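Long-range contact in putative ATP-grasp superfamily protein (Archaeoglobus fulgidus, PDB 3DF7), which is of unknown function but, as a putative member of the ATP-grasp superfamily, probably binds ATP and a metal ion: residues 18-22 with 292-298. Numbering follows the deposited sequence.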
loop_
_atom_site.group_PDB
_atom_site.type_symbol
_atom_site.label_atom_id
_atom_site.label_comp_id
_atom_site.label_asym_id
_atom_site.label_seq_id
_atom_site.Cartn_x
_atom_site.Cartn_y
_atom_site.Cartn_z
ATOM N N ASP A 18 6.158 16.307 2.911
ATOM C CA ASP A 18 5.948 15.725 4.236
ATOM C C ASP A 18 4.641 14.966 4.411
ATOM O O ASP A 18 4.605 13.943 5.093
ATOM C CB ASP A 18 6.028 16.807 5.313
ATOM C CG ASP A 18 7.283 17.646 5.204
ATOM O OD1 ASP A 18 8.286 17.155 4.649
ATOM O OD2 ASP A 18 7.267 18.794 5.685
ATOM N N SER A 19 3.569 15.473 3.810
ATOM C CA SER A 19 2.262 14.834 3.919
ATOM C C SER A 19 2.317 13.365 3.518
ATOM O O SER A 19 1.775 12.501 4.211
ATOM C CB SER A 19 1.241 15.558 3.039
ATOM O OG SER A 19 0.005 14.867 3.039
ATOM N N THR A 20 2.967 13.090 2.392
ATOM C CA THR A 20 3.096 11.728 1.888
ATOM C C THR A 20 4.247 11.015 2.584
ATOM O O THR A 20 4.189 9.810 2.821
ATOM C CB THR A 20 3.366 11.719 0.363
ATOM O OG1 THR A 20 2.294 12.379 -0.317
ATOM C CG2 THR A 20 3.481 10.287 -0.157
ATOM N N ALA A 21 5.289 11.771 2.910
ATOM C CA ALA A 21 6.463 11.212 3.568
ATOM C C ALA A 21 6.146 10.580 4.918
ATOM O O ALA A 21 6.742 9.567 5.286
ATOM C CB ALA A 21 7.523 12.293 3.742
ATOM N N VAL A 22 5.217 11.173 5.662
ATOM C CA VAL A 22 4.885 10.636 6.974
ATOM C C VAL A 22 4.319 9.219 6.869
ATOM O O VAL A 22 4.558 8.384 7.747
ATOM C CB VAL A 22 3.900 11.566 7.733
ATOM C CG1 VAL A 22 2.478 11.405 7.198
ATOM C CG2 VAL A 22 3.978 11.281 9.229
ATOM N N VAL A 292 4.882 8.460 14.204
ATOM C CA VAL A 292 6.039 9.041 13.519
ATOM C C VAL A 292 5.668 10.441 13.051
ATOM O O VAL A 292 4.485 10.762 12.908
ATOM C CB VAL A 292 6.494 8.227 12.268
ATOM C CG1 VAL A 292 6.967 6.845 12.687
ATOM C CG2 VAL A 292 5.363 8.137 11.248
ATOM N N SER A 293 6.679 11.273 12.816
ATOM C CA SER A 293 6.453 12.640 12.357
ATOM C C SER A 293 7.431 13.002 11.242
ATOM O O SER A 293 8.532 12.460 11.170
ATOM C CB SER A 293 6.656 13.635 13.507
ATOM O OG SER A 293 5.877 13.306 14.644
ATOM N N VAL A 294 7.001 13.911 10.373
ATOM C CA VAL A 294 7.825 14.428 9.288
ATOM C C VAL A 294 7.400 15.885 9.152
ATOM O O VAL A 294 6.288 16.177 8.712
ATOM C CB VAL A 294 7.582 13.696 7.950
ATOM C CG1 VAL A 294 8.368 14.385 6.835
ATOM C CG2 VAL A 294 8.022 12.240 8.060
ATOM N N GLY A 295 8.282 16.798 9.538
ATOM C CA GLY A 295 7.934 18.205 9.469
ATOM C C GLY A 295 6.808 18.445 10.457
ATOM O O GLY A 295 6.897 18.016 11.610
ATOM N N ASP A 296 5.747 19.112 10.012
ATOM C CA ASP A 296 4.600 19.395 10.874
ATOM C C ASP A 296 3.532 18.309 10.773
ATOM O O ASP A 296 2.479 18.406 11.402
ATOM C CB ASP A 296 3.977 20.750 10.515
ATOM C CG ASP A 296 4.907 21.919 10.796
ATOM O OD1 ASP A 296 5.423 22.012 11.931
ATOM O OD2 ASP A 296 5.110 22.750 9.886
ATOM N N TYR A 297 3.803 17.278 9.979
ATOM C CA TYR A 297 2.854 16.188 9.803
ATOM C C TYR A 297 3.117 15.029 10.755
ATOM O O TYR A 297 4.265 14.655 11.003
ATOM C CB TYR A 297 2.886 15.687 8.356
ATOM C CG TYR A 297 2.095 16.544 7.391
ATOM C CD1 TYR A 297 0.726 16.355 7.226
ATOM C CD2 TYR A 297 2.714 17.558 6.660
ATOM C CE1 TYR A 297 -0.014 17.155 6.354
ATOM C CE2 TYR A 297 1.986 18.367 5.785
ATOM C CZ TYR A 297 0.622 18.159 5.638
ATOM O OH TYR A 297 -0.106 18.952 4.780
ATOM N N THR A 298 2.042 14.468 11.291
ATOM C CA THR A 298 2.146 13.340 12.204
ATOM C C THR A 298 1.171 12.251 11.790
ATOM O O THR A 298 0.128 12.526 11.196
ATOM C CB THR A 298 1.811 13.747 13.655
ATOM O OG1 THR A 298 0.568 14.465 13.674
ATOM C CG2 THR A 298 2.916 14.611 14.242
HETATM O O HOH W 1 5.704 20.041 7.282
#
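Ser19 lies over one face of the Tyr297 ring, where the first turn of helix 18-35 packs on a beta hairpin. The hairpin joins strand 292-294, at the border of the large antiparallel sheet, to strand 297-303 through a type II' turn from Val294 to Tyr297. The helix belongs to the N-terminal part of the chain, so the contact joins that part to the edge hairpin formed near the C-terminus. Ser19 CB makes a CH-pi contact, 3.9 Å from the Tyr297 ring centroid and 18° off the ring normal. Chi1 of -80° sets Tyr297 CG beside its backbone N, and the ring presents one face to Ser19. Lys285 forms a cation-pi contact with the same ring. Val294 spreads its two methyls along the turn of helix. Val294 CG1 meets Ala21 CB at 3.8 Å, and Val294 CG2 reaches Val22 CA at 3.7 Å. Chi1 of 77° puts Val22 CG1 between the backbone N and the carbonyl carbon, and turns CG2 anti to the N and toward the hairpin. Val22 CG2 lies 3.8 Å from Tyr297 O and 4.0 Å from Val292 CG2. No direct hydrogen bond crosses the interface. One water bridges it at the turn, donating to Asp18 OD2 at 2.6 Å and accepting from Asp296 N at 2.9 Å.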